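Uncharacterized Thioredoxin-like protein (Aeropyrum pernix, PDB 3HA9) is of unknown function but has a thioredoxin-like fold with a disulfide-bonded CxxC pair, consistent with an antioxidant or oxidoreductase role. Local coordinates at residues D38-C52 against F126-K139. Numbering follows the deposited sequence.
Sequences DVVILWFMAAWCPSC and FNVRSIDYIVIMDK
Ser51 OG donates to Asp132 OD2 over 2.7 Å, meeting the anti lone pair, while the other oxygen, OD1, accepts a hydrogen bond from Trp43 NE1 at 2.9 Å. The indole comes from above the carboxylate plane, the two planes turned 56° apart. With CG anti to the backbone N (chi1 -171°), the Asp132 carboxylate reaches toward Trp43 and Ser51, and Asp132 CB rests against the disulfide, 3.6 Å from Cys52 SG. A leucine in place of this aspartate would probably leave both the indole N-H and the Ser51 hydroxyl without their acceptor beside the cysteines. The neighbouring Ile131 turns its carbonyl to the same disulfide, O standing 3.2 Å from Cys52 SG, and lays CD1 over the six-membered ring of Trp48. Away from the disulfide, strands 39-45 and 133-138 run antiparallel, six backbone hydrogen bonds pairing Val40 with Met137, Leu42 with Val135 and Phe44 with Tyr133. On the face bearing Phe44, Val128 CG2 sits 3.5 Å from the ring centroid, almost on its normal, and Leu42 CD1 lies over one face of the Phe126 ring, displaced toward its rim. On the face bearing Trp43, Ile134 CD1 wedges between the indole CD1, at 3.5 Å, and Ile41 CG2. Strand 39-45 is the centre of the thioredoxin-like sheet, between 69-75 and 133-138; 143-148 borders 133-138, and helix 52-65, which starts at the CxxC, packs against Trp43 and Asp132.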
ATOM      1  N   ASP A  38      -7.611   4.178 -11.979  1.00 23.14           N
ATOM      2  CA  ASP A  38      -8.873   4.536 -11.323  1.00 21.86           C
ATOM      3  C   ASP A  38      -8.937   3.913  -9.925  1.00 20.17           C
ATOM      4  O   ASP A  38      -9.635   4.404  -9.038  1.00 19.55           O
ATOM      5  CB  ASP A  38     -10.072   4.066 -12.145  1.00 22.38           C
ATOM      6  CG  ASP A  38     -10.390   4.993 -13.306  1.00 24.43           C
ATOM      7  OD1 ASP A  38      -9.947   6.168 -13.291  1.00 26.02           O
ATOM      8  OD2 ASP A  38     -11.091   4.543 -14.240  1.00 27.24           O
ATOM      9  N   VAL A  39      -8.218   2.814  -9.755  1.00 18.36           N
ATOM     10  CA  VAL A  39      -8.243   2.042  -8.521  1.00 16.98           C
ATOM     11  C   VAL A  39      -6.805   1.920  -8.041  1.00 16.01           C
ATOM     12  O   VAL A  39      -5.942   1.463  -8.784  1.00 15.60           O
ATOM     13  CB  VAL A  39      -8.847   0.648  -8.773  1.00 16.75           C
ATOM     14  CG1 VAL A  39      -8.756  -0.223  -7.540  1.00 17.33           C
ATOM     15  CG2 VAL A  39     -10.287   0.778  -9.238  1.00 18.41           C
ATOM     16  N   VAL A  40      -6.565   2.330  -6.795  1.00 14.60           N
ATOM     17  CA  VAL A  40      -5.224   2.327  -6.237  1.00 14.11           C
ATOM     18  C   VAL A  40      -5.167   1.231  -5.190  1.00 13.53           C
ATOM     19  O   VAL A  40      -6.003   1.185  -4.291  1.00 13.62           O
ATOM     20  CB  VAL A  40      -4.883   3.704  -5.636  1.00 14.38           C
ATOM     21  CG1 VAL A  40      -3.503   3.682  -4.950  1.00 15.11           C
ATOM     22  CG2 VAL A  40      -4.938   4.794  -6.726  1.00 15.09           C
ATOM     23  N   ILE A  41      -4.212   0.313  -5.333  1.00 13.12           N
ATOM     24  CA  ILE A  41      -4.012  -0.721  -4.328  1.00 12.52           C
ATOM     25  C   ILE A  41      -2.714  -0.476  -3.556  1.00 12.16           C
ATOM     26  O   ILE A  41      -1.633  -0.514  -4.143  1.00 12.70           O
ATOM     27  CB  ILE A  41      -3.997  -2.148  -4.973  1.00 12.50           C
ATOM     28  CG1 ILE A  41      -5.293  -2.386  -5.773  1.00 14.35           C
ATOM     29  CG2 ILE A  41      -3.727  -3.215  -3.888  1.00 12.67           C
ATOM     30  CD1 ILE A  41      -5.410  -3.772  -6.398  1.00 13.39           C
ATOM     31  N   LEU A  42      -2.830  -0.209  -2.248  1.00 11.53           N
ATOM     32  CA  LEU A  42      -1.663  -0.106  -1.381  1.00 11.67           C
ATOM     33  C   LEU A  42      -1.394  -1.493  -0.821  1.00 11.56           C
ATOM     34  O   LEU A  42      -2.249  -2.072  -0.159  1.00 12.50           O
ATOM     35  CB  LEU A  42      -1.893   0.896  -0.233  1.00 11.81           C
ATOM     36  CG  LEU A  42      -2.350   2.303  -0.615  1.00 12.44           C
ATOM     37  CD1 LEU A  42      -2.334   3.199   0.641  1.00 12.96           C
ATOM     38  CD2 LEU A  42      -1.440   2.888  -1.681  1.00 12.71           C
ATOM     39  N   TRP A  43      -0.228  -2.049  -1.129  1.00 10.75           N
ATOM     40  CA  TRP A  43       0.089  -3.385  -0.663  1.00  9.62           C
ATOM     41  C   TRP A  43       1.238  -3.287   0.337  1.00 10.24           C
ATOM     42  O   TRP A  43       2.376  -3.021  -0.060  1.00  9.94           O
ATOM     43  CB  TRP A  43       0.488  -4.264  -1.846  1.00 10.07           C
ATOM     44  CG  TRP A  43       0.869  -5.661  -1.421  1.00 10.75           C
ATOM     45  CD1 TRP A  43       0.385  -6.353  -0.346  1.00 10.69           C
ATOM     46  CD2 TRP A  43       1.809  -6.514  -2.061  1.00  9.75           C
ATOM     47  NE1 TRP A  43       0.977  -7.589  -0.272  1.00 10.97           N
ATOM     48  CE2 TRP A  43       1.858  -7.715  -1.316  1.00 10.61           C
ATOM     49  CE3 TRP A  43       2.643  -6.374  -3.183  1.00  9.98           C
ATOM     50  CZ2 TRP A  43       2.701  -8.790  -1.664  1.00 11.34           C
ATOM     51  CZ3 TRP A  43       3.490  -7.461  -3.538  1.00 11.96           C
ATOM     52  CH2 TRP A  43       3.497  -8.652  -2.778  1.00 10.33           C
ATOM     53  N   PHE A  44       0.921  -3.497   1.622  1.00  9.74           N
ATOM     54  CA  PHE A  44       1.927  -3.422   2.697  1.00  9.54           C
ATOM     55  C   PHE A  44       2.541  -4.793   2.842  1.00  9.10           C
ATOM     56  O   PHE A  44       1.825  -5.763   3.075  1.00 11.02           O
ATOM     57  CB  PHE A  44       1.261  -2.993   4.004  1.00  9.39           C
ATOM     58  CG  PHE A  44       0.790  -1.564   3.986  1.00 10.09           C
ATOM     59  CD1 PHE A  44       1.624  -0.555   4.486  1.00  9.48           C
ATOM     60  CD2 PHE A  44      -0.458  -1.215   3.430  1.00 10.43           C
ATOM     61  CE1 PHE A  44       1.214   0.782   4.463  1.00  9.84           C
ATOM     62  CE2 PHE A  44      -0.881   0.129   3.399  1.00 10.10           C
ATOM     63  CZ  PHE A  44      -0.058   1.114   3.897  1.00 10.86           C
ATOM     64  N   MET A  45       3.861  -4.867   2.672  1.00  8.29           N
ATOM     65  CA  MET A  45       4.527  -6.171   2.549  1.00  8.37           C
ATOM     66  C   MET A  45       5.963  -6.136   3.062  1.00  8.82           C
ATOM     67  O   MET A  45       6.430  -5.104   3.549  1.00  7.52           O
ATOM     68  CB  MET A  45       4.424  -6.706   1.103  1.00  8.59           C
ATOM     69  CG  MET A  45       4.793  -5.705  -0.025  1.00  9.11           C
ATOM     70  SD  MET A  45       6.539  -5.223  -0.124  1.00  3.50           S
ATOM     71  CE  MET A  45       7.227  -6.722  -0.794  1.00 11.65           C
ATOM     72  N   ALA A  46       6.633  -7.281   2.978  1.00  9.11           N
ATOM     73  CA  ALA A  46       8.056  -7.416   3.321  1.00 10.03           C
ATOM     74  C   ALA A  46       8.614  -8.474   2.402  1.00 10.43           C
ATOM     75  O   ALA A  46       7.888  -9.404   2.008  1.00 11.18           O
ATOM     76  CB  ALA A  46       8.218  -7.834   4.796  1.00  9.69           C
ATOM     77  N   ALA A  47       9.890  -8.343   2.051  1.00  9.88           N
ATOM     78  CA  ALA A  47      10.476  -9.223   1.042  1.00 10.71           C
ATOM     79  C   ALA A  47      10.565 -10.675   1.504  1.00 10.74           C
ATOM     80  O   ALA A  47      10.544 -11.591   0.685  1.00 11.35           O
ATOM     81  CB  ALA A  47      11.831  -8.704   0.607  1.00 10.40           C
ATOM     82  N   TRP A  48      10.636 -10.884   2.815  1.00 10.96           N
ATOM     83  CA  TRP A  48      10.690 -12.241   3.389  1.00 11.02           C
ATOM     84  C   TRP A  48       9.326 -12.858   3.746  1.00 11.97           C
ATOM     85  O   TRP A  48       9.241 -14.008   4.171  1.00 12.07           O
ATOM     86  CB  TRP A  48      11.565 -12.206   4.647  1.00 11.33           C
ATOM     87  CG  TRP A  48      11.031 -11.293   5.692  1.00  9.67           C
ATOM     88  CD1 TRP A  48      11.288  -9.960   5.815  1.00  8.48           C
ATOM     89  CD2 TRP A  48      10.170 -11.637   6.782  1.00  9.76           C
ATOM     90  NE1 TRP A  48      10.616  -9.445   6.891  1.00  9.58           N
ATOM     91  CE2 TRP A  48       9.931 -10.451   7.512  1.00  9.24           C
ATOM     92  CE3 TRP A  48       9.564 -12.824   7.202  1.00  9.62           C
ATOM     93  CZ2 TRP A  48       9.104 -10.417   8.640  1.00 10.82           C
ATOM     94  CZ3 TRP A  48       8.752 -12.793   8.326  1.00 11.41           C
ATOM     95  CH2 TRP A  48       8.536 -11.598   9.039  1.00 10.41           C
ATOM     96  N   CYS A  49       8.253 -12.102   3.566  1.00 12.19           N
ATOM     97  CA  CYS A  49       6.912 -12.540   3.957  1.00 12.73           C
ATOM     98  C   CYS A  49       6.510 -13.783   3.142  1.00 12.66           C
ATOM     99  O   CYS A  49       6.529 -13.736   1.920  1.00 12.16           O
ATOM    100  CB  CYS A  49       5.929 -11.360   3.764  1.00 13.26           C
ATOM    101  SG  CYS A  49       4.187 -11.724   3.282  1.00 16.28           S
ATOM    102  N   PRO A  50       6.227 -14.923   3.820  1.00 12.35           N
ATOM    103  CA  PRO A  50       5.901 -16.139   3.087  1.00 13.04           C
ATOM    104  C   PRO A  50       4.709 -16.001   2.145  1.00 13.35           C
ATOM    105  O   PRO A  50       4.791 -16.449   0.988  1.00 14.21           O
ATOM    106  CB  PRO A  50       5.614 -17.154   4.201  1.00 13.20           C
ATOM    107  CG  PRO A  50       6.498 -16.703   5.330  1.00 12.90           C
ATOM    108  CD  PRO A  50       6.460 -15.191   5.254  1.00 12.63           C
ATOM    109  N   SER A  51       3.628 -15.386   2.628  1.00 12.72           N
ATOM    110  CA  SER A  51       2.376 -15.263   1.872  1.00 12.49           C
ATOM    111  C   SER A  51       2.468 -14.270   0.707  1.00 11.87           C
ATOM    112  O   SER A  51       1.670 -14.305  -0.231  1.00 11.62           O
ATOM    113  CB  SER A  51       1.216 -14.899   2.806  1.00 13.01           C
ATOM    114  OG  SER A  51       1.377 -13.576   3.321  1.00 12.67           O
ATOM    115  N   CYS A  52       3.457 -13.403   0.763  1.00 11.53           N
ATOM    116  CA  CYS A  52       3.524 -12.299  -0.186  1.00 11.55           C
ATOM    117  C   CYS A  52       3.838 -12.750  -1.604  1.00 11.23           C
ATOM    118  O   CYS A  52       3.488 -12.064  -2.558  1.00 11.43           O
ATOM    119  CB  CYS A  52       4.514 -11.235   0.288  1.00 11.54           C
ATOM    120  SG  CYS A  52       3.906 -10.332   1.735  1.00 12.26           S
ATOM    121  N   PHE A 126      -2.726   3.650   8.095  1.00  9.33           N
ATOM    122  CA  PHE A 126      -3.700   2.717   7.537  1.00 10.43           C
ATOM    123  C   PHE A 126      -4.021   1.537   8.446  1.00 10.52           C
ATOM    124  O   PHE A 126      -4.655   0.570   8.017  1.00 12.05           O
ATOM    125  CB  PHE A 126      -3.251   2.272   6.146  1.00 10.02           C
ATOM    126  CG  PHE A 126      -3.408   3.362   5.127  1.00 11.66           C
ATOM    127  CD1 PHE A 126      -4.658   3.635   4.589  1.00 11.65           C
ATOM    128  CD2 PHE A 126      -2.330   4.154   4.768  1.00  9.49           C
ATOM    129  CE1 PHE A 126      -4.822   4.674   3.681  1.00 12.42           C
ATOM    130  CE2 PHE A 126      -2.488   5.178   3.847  1.00 13.00           C
ATOM    131  CZ  PHE A 126      -3.729   5.430   3.312  1.00 11.89           C
ATOM    132  N   ASN A 127      -3.613   1.630   9.703  1.00 10.15           N
ATOM    133  CA  ASN A 127      -3.996   0.600  10.677  1.00 10.36           C
ATOM    134  C   ASN A 127      -3.627  -0.797  10.179  1.00 10.09           C
ATOM    135  O   ASN A 127      -4.416  -1.751  10.259  1.00 11.03           O
ATOM    136  CB  ASN A 127      -5.494   0.736  11.006  1.00  9.72           C
ATOM    137  CG  ASN A 127      -5.848   2.151  11.412  1.00 10.58           C
ATOM    138  OD1 ASN A 127      -5.090   2.805  12.126  1.00 12.13           O
ATOM    139  ND2 ASN A 127      -6.993   2.630  10.955  1.00 12.90           N
ATOM    140  N   VAL A 128      -2.405  -0.902   9.684  1.00  9.26           N
ATOM    141  CA  VAL A 128      -1.942  -2.118   8.987  1.00  9.46           C
ATOM    142  C   VAL A 128      -1.781  -3.262   9.988  1.00  9.94           C
ATOM    143  O   VAL A 128      -1.095  -3.114  11.008  1.00  9.67           O
ATOM    144  CB  VAL A 128      -0.642  -1.829   8.254  1.00  9.17           C
ATOM    145  CG1 VAL A 128      -0.053  -3.090   7.650  1.00 10.03           C
ATOM    146  CG2 VAL A 128      -0.903  -0.768   7.157  1.00 10.45           C
ATOM    147  N   ARG A 129      -2.407  -4.393   9.680  1.00  8.97           N
ATOM    148  CA  ARG A 129      -2.549  -5.494  10.645  1.00 10.09           C
ATOM    149  C   ARG A 129      -1.569  -6.658  10.440  1.00  9.67           C
ATOM    150  O   ARG A 129      -1.527  -7.571  11.259  1.00  9.34           O
ATOM    151  CB  ARG A 129      -3.996  -6.037  10.599  1.00 10.66           C
ATOM    152  CG  ARG A 129      -5.060  -5.019  10.992  1.00 12.38           C
ATOM    153  CD  ARG A 129      -6.409  -5.706  11.145  1.00 16.20           C
ATOM    154  NE  ARG A 129      -6.558  -6.301  12.474  1.00 19.07           N
ATOM    155  CZ  ARG A 129      -6.881  -5.600  13.563  1.00 20.20           C
ATOM    156  NH1 ARG A 129      -7.099  -4.292  13.479  1.00 19.62           N
ATOM    157  NH2 ARG A 129      -7.013  -6.205  14.734  1.00 21.56           N
ATOM    158  N   SER A 130      -0.785  -6.632   9.361  1.00 10.03           N
ATOM    159  CA  SER A 130       0.116  -7.768   9.036  1.00  9.63           C
ATOM    160  C   SER A 130       1.136  -7.356   7.992  1.00 10.26           C
ATOM    161  O   SER A 130       1.086  -6.225   7.489  1.00 10.25           O
ATOM    162  CB  SER A 130      -0.698  -8.944   8.481  1.00 10.71           C
ATOM    163  OG  SER A 130      -1.120  -8.670   7.142  1.00 11.76           O
ATOM    164  N   ILE A 131       2.060  -8.265   7.678  1.00  9.15           N
ATOM    165  CA  ILE A 131       3.052  -8.020   6.627  1.00 10.06           C
ATOM    166  C   ILE A 131       2.573  -8.434   5.227  1.00  9.48           C
ATOM    167  O   ILE A 131       3.372  -8.537   4.305  1.00  9.69           O
ATOM    168  CB  ILE A 131       4.405  -8.724   6.948  1.00 10.05           C
ATOM    169  CG1 ILE A 131       4.200 -10.233   7.064  1.00 11.87           C
ATOM    170  CG2 ILE A 131       5.017  -8.143   8.230  1.00 12.15           C
ATOM    171  CD1 ILE A 131       5.501 -11.021   7.222  1.00 11.91           C
ATOM    172  N   ASP A 132       1.272  -8.666   5.078  1.00  9.32           N
ATOM    173  CA  ASP A 132       0.674  -8.914   3.761  1.00  9.71           C
ATOM    174  C   ASP A 132      -0.730  -8.333   3.832  1.00  9.51           C
ATOM    175  O   ASP A 132      -1.723  -9.048   4.006  1.00  9.75           O
ATOM    176  CB  ASP A 132       0.688 -10.414   3.413  1.00  9.82           C
ATOM    177  CG  ASP A 132       0.269 -10.707   1.970  1.00 11.35           C
ATOM    178  OD1 ASP A 132      -0.159  -9.780   1.254  1.00 11.84           O
ATOM    179  OD2 ASP A 132       0.315 -11.901   1.557  1.00 12.72           O
ATOM    180  N   TYR A 133      -0.806  -7.016   3.691  1.00  9.39           N
ATOM    181  CA  TYR A 133      -2.035  -6.291   3.991  1.00  9.37           C
ATOM    182  C   TYR A 133      -2.354  -5.387   2.829  1.00  9.44           C
ATOM    183  O   TYR A 133      -1.470  -4.742   2.284  1.00  9.60           O
ATOM    184  CB  TYR A 133      -1.840  -5.470   5.288  1.00  9.12           C
ATOM    185  CG  TYR A 133      -3.097  -4.786   5.815  1.00  9.17           C
ATOM    186  CD1 TYR A 133      -3.975  -5.460   6.670  1.00  9.53           C
ATOM    187  CD2 TYR A 133      -3.381  -3.454   5.479  1.00 10.60           C
ATOM    188  CE1 TYR A 133      -5.113  -4.830   7.157  1.00 11.71           C
ATOM    189  CE2 TYR A 133      -4.541  -2.813   5.954  1.00 11.66           C
ATOM    190  CZ  TYR A 133      -5.387  -3.513   6.798  1.00 13.31           C
ATOM    191  OH  TYR A 133      -6.525  -2.909   7.271  1.00 14.72           O
ATOM    192  N   ILE A 134      -3.632  -5.337   2.464  1.00  9.65           N
ATOM    193  CA  ILE A 134      -4.083  -4.669   1.249  1.00 10.31           C
ATOM    194  C   ILE A 134      -5.065  -3.557   1.616  1.00  9.67           C
ATOM    195  O   ILE A 134      -5.977  -3.777   2.418  1.00 10.93           O
ATOM    196  CB  ILE A 134      -4.784  -5.714   0.318  1.00 10.57           C
ATOM    197  CG1 ILE A 134      -3.749  -6.655  -0.329  1.00 11.29           C
ATOM    198  CG2 ILE A 134      -5.691  -5.039  -0.731  1.00 10.45           C
ATOM    199  CD1 ILE A 134      -2.945  -6.016  -1.458  1.00 12.32           C
ATOM    200  N   VAL A 135      -4.840  -2.355   1.089  1.00  9.84           N
ATOM    201  CA  VAL A 135      -5.863  -1.287   1.104  1.00 10.04           C
ATOM    202  C   VAL A 135      -6.219  -0.931  -0.341  1.00 10.59           C
ATOM    203  O   VAL A 135      -5.341  -0.561  -1.128  1.00 11.13           O
ATOM    204  CB  VAL A 135      -5.362  -0.021   1.835  1.00 10.30           C
ATOM    205  CG1 VAL A 135      -6.466   1.062   1.880  1.00 10.78           C
ATOM    206  CG2 VAL A 135      -4.924  -0.376   3.242  1.00 10.02           C
ATOM    207  N   ILE A 136      -7.501  -1.032  -0.690  1.00 10.27           N
ATOM    208  CA  ILE A 136      -7.951  -0.624  -2.030  1.00 10.62           C
ATOM    209  C   ILE A 136      -8.780   0.648  -1.909  1.00 11.39           C
ATOM    210  O   ILE A 136      -9.719   0.690  -1.111  1.00 11.66           O
ATOM    211  CB  ILE A 136      -8.781  -1.717  -2.721  1.00 11.07           C
ATOM    212  CG1 ILE A 136      -7.981  -3.020  -2.770  1.00 11.26           C
ATOM    213  CG2 ILE A 136      -9.188  -1.264  -4.141  1.00 10.03           C
ATOM    214  CD1 ILE A 136      -8.781  -4.225  -3.270  1.00 13.58           C
ATOM    215  N   MET A 137      -8.398   1.674  -2.674  1.00 11.86           N
ATOM    216  CA  MET A 137      -9.072   2.977  -2.657  1.00 13.28           C
ATOM    217  C   MET A 137      -9.430   3.413  -4.078  1.00 13.32           C
ATOM    218  O   MET A 137      -8.770   3.015  -5.035  1.00 13.17           O
ATOM    219  CB  MET A 137      -8.148   4.050  -2.067  1.00 13.37           C
ATOM    220  CG  MET A 137      -8.172   4.194  -0.557  1.00 16.93           C
ATOM    221  SD  MET A 137      -6.796   5.250   0.055  1.00 24.49           S
ATOM    222  CE  MET A 137      -6.121   5.742  -1.407  1.00  3.65           C
ATOM    223  N   ASP A 138     -10.459   4.250  -4.203  1.00 14.03           N
ATOM    224  CA  ASP A 138     -10.722   4.951  -5.462  1.00 15.04           C
ATOM    225  C   ASP A 138     -10.084   6.349  -5.424  1.00 15.88           C
ATOM    226  O   ASP A 138      -9.461   6.709  -4.437  1.00 16.90           O
ATOM    227  CB  ASP A 138     -12.223   4.990  -5.778  1.00 14.80           C
ATOM    228  CG  ASP A 138     -13.024   5.831  -4.782  1.00 15.39           C
ATOM    229  OD1 ASP A 138     -12.451   6.678  -4.063  1.00 15.41           O
ATOM    230  OD2 ASP A 138     -14.249   5.632  -4.733  1.00 15.29           O
ATOM    231  N   LYS A 139     -10.204   7.139  -6.490  1.00 17.22           N
ATOM    232  CA  LYS A 139      -9.509   8.432  -6.502  1.00 18.40           C
ATOM    233  C   LYS A 139     -10.092   9.496  -5.553  1.00 18.89           C
ATOM    234  O   LYS A 139      -9.422  10.488  -5.242  1.00 19.72           O
ATOM    235  CB  LYS A 139      -9.327   8.966  -7.932  1.00 18.50           C
ATOM    236  CG  LYS A 139      -8.188   8.288  -8.683  1.00 19.56           C
ATOM    237  CD  LYS A 139      -6.831   8.625  -8.070  1.00 21.17           C
ATOM    238  CE  LYS A 139      -5.680   7.959  -8.834  1.00 21.51           C
ATOM    239  NZ  LYS A 139      -5.597   8.478 -10.238  1.00 21.67           N
TER
HETATM  240  O   HOH W   1     -11.498   6.114  -8.945  1.00 27.62           O